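Local coordinates for protein rifin (PDB 7JZI) that is a variant surface antigen of the malaria parasite Plasmodium falciparum, probably displayed on infected red blood cells and recognised by host immune proteins, at residues A62-M67 and V99-A104; E69-T74 and P80-R85. All blocks are in the same frame, centred on the assembly; numbering follows the deposited sequence.

Interaction 1 of 2, residues A62-M67 and V99-A104. With PT (platinum (II) ion), chain E.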
ATOM      1  N   ALA B  62       6.600  -8.713   1.020  1.00110.66           N
ATOM      2  CA  ALA B  62       5.468  -9.309   0.318  1.00103.04           C
ATOM      3  C   ALA B  62       4.191  -8.528   0.586  1.00100.17           C
ATOM      4  O   ALA B  62       3.425  -8.243  -0.347  1.00 97.94           O
ATOM      5  CB  ALA B  62       5.299 -10.770   0.728  1.00109.75           C
ATOM      6  N   ILE B  63       3.979  -8.120   1.844  1.00 99.07           N
ATOM      7  CA  ILE B  63       2.795  -7.333   2.185  1.00105.21           C
ATOM      8  C   ILE B  63       2.707  -6.111   1.292  1.00 90.88           C
ATOM      9  O   ILE B  63       1.617  -5.723   0.852  1.00 90.60           O
ATOM     10  CB  ILE B  63       2.811  -6.934   3.673  1.00 96.21           C
ATOM     11  CG1 ILE B  63       2.696  -8.160   4.562  1.00 92.62           C
ATOM     12  CG2 ILE B  63       1.652  -6.034   3.990  1.00 80.96           C
ATOM     13  CD1 ILE B  63       1.380  -8.867   4.415  1.00118.48           C
ATOM     14  N   ASP B  64       3.850  -5.497   0.987  1.00 85.16           N
ATOM     15  CA  ASP B  64       3.799  -4.336   0.114  1.00 90.01           C
ATOM     16  C   ASP B  64       3.370  -4.755  -1.285  1.00 91.61           C
ATOM     17  O   ASP B  64       2.373  -4.247  -1.815  1.00 92.31           O
ATOM     18  CB  ASP B  64       5.149  -3.625   0.081  1.00 97.81           C
ATOM     19  CG  ASP B  64       5.085  -2.292  -0.652  1.00116.22           C
ATOM     20  OD1 ASP B  64       3.966  -1.855  -1.007  1.00120.62           O
ATOM     21  OD2 ASP B  64       6.150  -1.685  -0.894  1.00111.03           O
ATOM     22  N   THR B  65       4.065  -5.742  -1.868  1.00100.53           N
ATOM     23  CA  THR B  65       3.763  -6.131  -3.243  1.00102.63           C
ATOM     24  C   THR B  65       2.290  -6.470  -3.377  1.00 90.12           C
ATOM     25  O   THR B  65       1.560  -5.825  -4.143  1.00 92.39           O
ATOM     26  CB  THR B  65       4.628  -7.319  -3.691  1.00100.87           C
ATOM     27  OG1 THR B  65       3.985  -8.546  -3.335  1.00133.21           O
ATOM     28  CG2 THR B  65       6.006  -7.264  -3.065  1.00114.61           C
ATOM     29  N   GLU B  66       1.814  -7.395  -2.540  1.00 99.90           N
ATOM     30  CA  GLU B  66       0.420  -7.790  -2.642  1.00 87.19           C
ATOM     31  C   GLU B  66      -0.496  -6.594  -2.463  1.00 92.77           C
ATOM     32  O   GLU B  66      -1.398  -6.377  -3.284  1.00 91.63           O
ATOM     33  CB  GLU B  66       0.086  -8.853  -1.608  1.00 92.59           C
ATOM     34  CG  GLU B  66      -1.325  -9.379  -1.750  1.00 92.74           C
ATOM     35  CD  GLU B  66      -1.375 -10.880  -1.678  1.00107.02           C
ATOM     36  OE1 GLU B  66      -0.335 -11.463  -1.316  1.00109.43           O
ATOM     37  OE2 GLU B  66      -2.445 -11.469  -1.962  1.00102.36           O
ATOM     38  N   MET B  67      -0.227  -5.754  -1.455  1.00 91.77           N
ATOM     39  CA  MET B  67      -1.142  -4.648  -1.207  1.00 76.98           C
ATOM     40  C   MET B  67      -1.203  -3.734  -2.416  1.00 93.91           C
ATOM     41  O   MET B  67      -2.301  -3.368  -2.859  1.00 76.90           O
ATOM     42  CB  MET B  67      -0.725  -3.882   0.049  1.00 73.30           C
ATOM     43  CG  MET B  67      -1.859  -3.084   0.678  1.00108.05           C
ATOM     44  SD  MET B  67      -1.442  -2.232   2.219  1.00100.67           S
ATOM     45  CE  MET B  67      -0.467  -3.479   3.045  1.00 78.60           C
ATOM     46  N   VAL B  99       5.708   9.307   1.740  1.00102.76           N
ATOM     47  CA  VAL B  99       6.003   8.299   2.744  1.00100.84           C
ATOM     48  C   VAL B  99       5.820   6.945   2.083  1.00 98.95           C
ATOM     49  O   VAL B  99       4.718   6.620   1.629  1.00109.51           O
ATOM     50  CB  VAL B  99       5.116   8.449   3.992  1.00114.66           C
ATOM     51  CG1 VAL B  99       3.663   8.638   3.605  1.00109.37           C
ATOM     52  CG2 VAL B  99       5.283   7.231   4.898  1.00 99.50           C
ATOM     53  N   LYS B 100       6.897   6.171   1.988  1.00 97.85           N
ATOM     54  CA  LYS B 100       6.831   4.926   1.238  1.00113.07           C
ATOM     55  C   LYS B 100       6.067   3.863   2.014  1.00103.79           C
ATOM     56  O   LYS B 100       6.221   3.723   3.232  1.00102.69           O
ATOM     57  CB  LYS B 100       8.236   4.411   0.917  1.00124.02           C
ATOM     58  CG  LYS B 100       9.097   5.352   0.076  1.00116.28           C
ATOM     59  CD  LYS B 100       8.560   5.405  -1.354  1.00115.22           C
ATOM     60  CE  LYS B 100       8.819   6.736  -2.042  1.00131.39           C
ATOM     61  NZ  LYS B 100       8.252   6.711  -3.421  1.00147.30           N
ATOM     62  N   GLN B 101       5.207   3.125   1.322  1.00 98.96           N
ATOM     63  CA  GLN B 101       4.373   2.117   2.017  1.00 94.56           C
ATOM     64  C   GLN B 101       5.285   1.078   2.661  1.00 92.93           C
ATOM     65  O   GLN B 101       5.096   0.792   3.846  1.00 96.80           O
ATOM     66  CB  GLN B 101       3.384   1.506   1.029  1.00102.09           C
ATOM     67  CG  GLN B 101       2.471   0.447   1.618  1.00 86.27           C
ATOM     68  CD  GLN B 101       1.488   0.013   0.563  1.00 94.17           C
ATOM     69  OE1 GLN B 101       1.236  -1.171   0.370  1.00107.27           O
ATOM     70  NE2 GLN B 101       0.951   0.979  -0.159  1.00 89.93           N
ATOM     71  N   LYS B 102       6.242   0.544   1.907  1.00 96.54           N
ATOM     72  CA  LYS B 102       7.076  -0.511   2.466  1.00 99.08           C
ATOM     73  C   LYS B 102       7.769  -0.041   3.734  1.00104.93           C
ATOM     74  O   LYS B 102       7.915  -0.816   4.685  1.00101.04           O
ATOM     75  CB  LYS B 102       8.088  -0.975   1.412  1.00103.62           C
ATOM     76  CG  LYS B 102       9.165  -1.964   1.862  1.00112.18           C
ATOM     77  CD  LYS B 102      10.453  -1.273   2.277  1.00123.58           C
ATOM     78  CE  LYS B 102      11.547  -2.291   2.547  1.00133.15           C
ATOM     79  NZ  LYS B 102      11.527  -2.785   3.947  1.00146.73           N
ATOM     80  N   ASP B 103       8.158   1.234   3.787  1.00115.05           N
ATOM     81  CA  ASP B 103       8.799   1.740   4.994  1.00113.80           C
ATOM     82  C   ASP B 103       7.815   1.785   6.154  1.00109.74           C
ATOM     83  O   ASP B 103       8.164   1.413   7.280  1.00115.39           O
ATOM     84  CB  ASP B 103       9.402   3.119   4.734  1.00119.10           C
ATOM     85  CG  ASP B 103      10.760   3.039   4.064  1.00116.22           C
ATOM     86  OD1 ASP B 103      11.421   1.981   4.170  1.00106.92           O
ATOM     87  OD2 ASP B 103      11.163   4.033   3.425  1.00134.09           O
ATOM     88  N   ALA B 104       6.570   2.195   5.893  1.00107.91           N
ATOM     89  CA  ALA B 104       5.562   2.216   6.948  1.00103.24           C
ATOM     90  C   ALA B 104       5.247   0.810   7.441  1.00100.40           C
ATOM     91  O   ALA B 104       5.089   0.587   8.649  1.00109.56           O
ATOM     92  CB  ALA B 104       4.294   2.905   6.446  1.00100.68           C
TER
HETATM   93 PT    PT E 401       8.994   8.853  -3.253  1.00280.50          PT
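Asp64 and Met67, one helical turn apart on helix 56-70, take the amide of Gln101 between them, illustrating how a long polar side chain can reach from one helix to its neighbour. Gln101 reaches across with CG anti to the backbone N (chi1 180°) and a straight chain beyond, which delivers its flat end to the other helix. Asp64 leans out to meet it and approaches obliquely: its OD1 lies 3.5 Å from Gln101 CD, and the carboxylate and amide planes are turned 48° apart. Met67 supplies the apolar half of the setting, its SD 4.0 Å from Gln101 CD.

The other carboxylate oxygen of Asp64 is directed at the first turn of helix 101-127. Here the Asp64 and Lys102 side chains meet at about a right angle, and OD2 stands 3.6 Å from Lys102 N. Such a position near the start of a helix would probably suit a negative charge. This is also where the backbones come nearest, with 5.6 Å between the CA atoms of Asp64 and Lys102. Beyond its CB, the Lys102 chain bends at chi2 (-94°) and carries its amine away from the aspartate.

Lys100 occupies the N-cap position, and its side chain turns from the interface to bind the platinum ion through NZ at 2.3 Å; Met98 is the other residue of the platinum site. One residue beyond 99-104, Ile105 touches Ile63 and Met67. The arrangement is a small, partly buried helix-helix junction of this all-helical rifin segment, where the N-terminal turn of one helix meets the flank of another.

Interaction 2 of 2, residues E69-T74 and P80-R85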
ATOM      1  N   GLU B  69      -0.827  -4.547  -5.531  1.00 95.72           N
ATOM      2  CA  GLU B  69      -1.655  -5.135  -6.576  1.00 90.97           C
ATOM      3  C   GLU B  69      -3.132  -5.056  -6.231  1.00 91.11           C
ATOM      4  O   GLU B  69      -3.960  -4.809  -7.116  1.00 80.11           O
ATOM      5  CB  GLU B  69      -1.282  -6.595  -6.831  1.00108.14           C
ATOM      6  CG  GLU B  69      -1.980  -7.149  -8.059  1.00117.91           C
ATOM      7  CD  GLU B  69      -1.931  -8.656  -8.159  1.00139.22           C
ATOM      8  OE1 GLU B  69      -0.967  -9.245  -7.638  1.00139.96           O
ATOM      9  OE2 GLU B  69      -2.866  -9.252  -8.736  1.00151.11           O
ATOM     10  N   VAL B  70      -3.491  -5.251  -4.960  1.00 87.13           N
ATOM     11  CA  VAL B  70      -4.908  -5.425  -4.660  1.00 84.04           C
ATOM     12  C   VAL B  70      -5.593  -4.114  -4.311  1.00 82.08           C
ATOM     13  O   VAL B  70      -6.827  -4.071  -4.227  1.00 93.29           O
ATOM     14  CB  VAL B  70      -5.159  -6.435  -3.524  1.00100.57           C
ATOM     15  CG1 VAL B  70      -5.038  -7.873  -4.033  1.00 90.38           C
ATOM     16  CG2 VAL B  70      -4.255  -6.169  -2.343  1.00100.97           C
ATOM     17  N   CYS B  71      -4.808  -3.055  -4.198  1.00 87.45           N
ATOM     18  CA  CYS B  71      -5.390  -1.774  -3.747  1.00 85.11           C
ATOM     19  C   CYS B  71      -5.209  -0.752  -4.870  1.00 82.10           C
ATOM     20  O   CYS B  71      -5.494   0.420  -4.635  1.00 94.86           O
ATOM     21  CB  CYS B  71      -4.799  -1.350  -2.412  1.00 90.48           C
ATOM     22  SG  CYS B  71      -5.309  -2.400  -1.030  1.00 84.81           S
ATOM     23  N   SER B  72      -4.752  -1.190  -6.046  1.00 78.10           N
ATOM     24  CA  SER B  72      -4.493  -0.282  -7.145  1.00 88.18           C
ATOM     25  C   SER B  72      -5.796   0.325  -7.652  1.00 82.75           C
ATOM     26  O   SER B  72      -6.892  -0.186  -7.408  1.00 92.93           O
ATOM     27  CB  SER B  72      -3.774  -1.014  -8.279  1.00 87.25           C
ATOM     28  OG  SER B  72      -4.708  -1.537  -9.202  1.00 96.14           O
ATOM     29  N   ALA B  73      -5.663   1.434  -8.381  1.00 80.17           N
ATOM     30  CA  ALA B  73      -6.827   2.064  -8.999  1.00 75.95           C
ATOM     31  C   ALA B  73      -7.385   1.207 -10.118  1.00 78.95           C
ATOM     32  O   ALA B  73      -8.515   1.423 -10.564  1.00 90.77           O
ATOM     33  CB  ALA B  73      -6.467   3.439  -9.545  1.00 81.49           C
ATOM     34  N   THR B  74      -6.585   0.268 -10.595  1.00 72.12           N
ATOM     35  CA  THR B  74      -6.900  -0.675 -11.660  1.00102.60           C
ATOM     36  C   THR B  74      -7.760  -1.856 -11.204  1.00 97.63           C
ATOM     37  O   THR B  74      -8.553  -2.386 -11.999  1.00 75.16           O
ATOM     38  CB  THR B  74      -5.571  -1.197 -12.237  1.00 86.37           C
ATOM     39  OG1 THR B  74      -4.651  -0.108 -12.398  1.00 95.42           O
ATOM     40  CG2 THR B  74      -5.754  -1.872 -13.558  1.00 94.70           C
ATOM     41  N   PRO B  80     -10.686  -5.850   1.550  1.00108.34           N
ATOM     42  CA  PRO B  80     -10.696  -5.276   2.908  1.00 95.32           C
ATOM     43  C   PRO B  80      -9.398  -4.605   3.329  1.00 93.63           C
ATOM     44  O   PRO B  80      -9.444  -3.637   4.099  1.00104.30           O
ATOM     45  CB  PRO B  80     -10.987  -6.487   3.807  1.00 95.77           C
ATOM     46  CG  PRO B  80     -11.400  -7.602   2.917  1.00 94.36           C
ATOM     47  CD  PRO B  80     -11.310  -7.182   1.489  1.00 97.16           C
ATOM     48  N   ILE B  81      -8.242  -5.101   2.880  1.00 88.44           N
ATOM     49  CA  ILE B  81      -6.916  -4.596   3.373  1.00 95.45           C
ATOM     50  C   ILE B  81      -6.682  -3.137   3.028  1.00 81.54           C
ATOM     51  O   ILE B  81      -5.931  -2.471   3.743  1.00 71.89           O
ATOM     52  CB  ILE B  81      -5.724  -5.458   2.919  1.00 92.27           C
ATOM     53  CG1 ILE B  81      -4.539  -5.320   3.878  1.00 81.88           C
ATOM     54  CG2 ILE B  81      -5.324  -5.159   1.486  1.00 93.63           C
ATOM     55  CD1 ILE B  81      -3.285  -6.008   3.413  1.00 88.36           C
ATOM     56  N   CYS B  82      -7.312  -2.659   1.976  1.00 76.49           N
ATOM     57  CA  CYS B  82      -6.971  -1.310   1.488  1.00 87.02           C
ATOM     58  C   CYS B  82      -7.166  -0.243   2.572  1.00 95.60           C
ATOM     59  O   CYS B  82      -6.370   0.698   2.589  1.00 91.13           O
ATOM     60  CB  CYS B  82      -7.709  -1.058   0.184  1.00 88.15           C
ATOM     61  SG  CYS B  82      -7.320  -2.284  -1.090  1.00 91.79           S
ATOM     62  N   VAL B  83      -8.143  -0.388   3.462  1.00 92.40           N
ATOM     63  CA  VAL B  83      -8.435   0.676   4.467  1.00 83.64           C
ATOM     64  C   VAL B  83      -7.227   0.891   5.377  1.00 87.09           C
ATOM     65  O   VAL B  83      -7.044   2.020   5.842  1.00 84.05           O
ATOM     66  CB  VAL B  83      -9.708   0.361   5.268  1.00 87.22           C
ATOM     67  CG1 VAL B  83      -9.541  -0.859   6.157  1.00 93.61           C
ATOM     68  CG2 VAL B  83     -10.191   1.555   6.075  1.00 76.62           C
ATOM     69  N   VAL B  84      -6.409  -0.130   5.595  1.00 86.20           N
ATOM     70  CA  VAL B  84      -5.286  -0.009   6.568  1.00 97.00           C
ATOM     71  C   VAL B  84      -4.285   1.051   6.103  1.00 95.72           C
ATOM     72  O   VAL B  84      -3.513   1.537   6.938  1.00 95.96           O
ATOM     73  CB  VAL B  84      -4.611  -1.363   6.845  1.00 94.27           C
ATOM     74  CG1 VAL B  84      -3.483  -1.654   5.870  1.00105.37           C
ATOM     75  CG2 VAL B  84      -4.110  -1.452   8.275  1.00112.59           C
ATOM     76  N   ARG B  85      -4.303   1.406   4.824  1.00101.00           N
ATOM     77  CA  ARG B  85      -3.303   2.362   4.300  1.00 82.89           C
ATOM     78  C   ARG B  85      -3.420   3.678   5.065  1.00 93.88           C
ATOM     79  O   ARG B  85      -2.383   4.296   5.323  1.00 88.34           O
ATOM     80  CB  ARG B  85      -3.533   2.585   2.807  1.00 83.81           C
ATOM     81  CG  ARG B  85      -2.711   1.686   1.898  1.00 91.75           C
ATOM     82  CD  ARG B  85      -3.087   1.923   0.450  1.00 71.73           C
ATOM     83  NE  ARG B  85      -2.113   1.355  -0.465  1.00 81.86           N
ATOM     84  CZ  ARG B  85      -2.265   1.299  -1.779  1.00 91.91           C
ATOM     85  NH1 ARG B  85      -1.320   0.770  -2.533  1.00 69.42           N
ATOM     86  NH2 ARG B  85      -3.361   1.773  -2.336  1.00110.72           N
TER
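Cys71 and Cys82 are joined by a disulfide, the covalent centre of this contact and a compact example of a crosslink closing a short loop. The SG atoms of Cys71 and Cys82 are 2.0 Å apart, and chi3 of -99° gives the bridge a left-handed twist. Both CB atoms point across the contact, and each SG, anti to its carbonyl carbon, meets the other over a gap of 5.5 Å between the CA atoms of Cys71 and Cys82.

Apolar packing shields one flank of the bridge. The CG2 methyl of Ile81 rests 3.7 Å from Cys71 SG and 4.1 Å from Val70 CG2, while the Val70 and Ile81 side chains cross at about a right angle. Ile81 also touches Met67 of helix 56-70 and the loop residues Thr38 and Leu39.

Polar and charged groups supply the third element. Arg85 stretches from CG to NE in an extended chain and slides its guanidinium under Cys71, whose CB lies over one face, 3.4 Å above the plane and displaced toward the rim. Its NH2 comes 3.4 Å from Cys71 O, but its clear hydrogen bond goes to the backbone of another protein's chain, which also offers an aromatic side chain for a cation-pi interaction. In the loop, Ser72 OG accepts a weak bond from Thr74 N, with an N-H...O angle of 129°. Ala73 N and Thr74 O bond to polar side chains of the partner protein.

The chemistry implies an oxidised, covalently closed loop that probably presents the arginine and neighbouring backbone in a fixed pose to the bound partner.

Met67 and Gln101 link the two contacts: besides serving interaction 1, Met67 packs its CE 3.8 Å from Ile81 CD1 and its SD 4.1 Å from Arg85 CG, both residues of interaction 2, and Gln101 packs against Arg85. The two contacts have centres about 11 Å apart, and helix 56-70 contributes to each. Along the chain, the disulfide-closed loop of interaction 2 is nested within the larger loop closed by interaction 1. Another protein's chain touches both, packing an aromatic side chain on Gln101 and meeting Arg85 and the loop beyond Cys71. The platinum ion lies to one side, about 13 Å from the side chain of Arg85, and belongs to interaction 1 through Lys100.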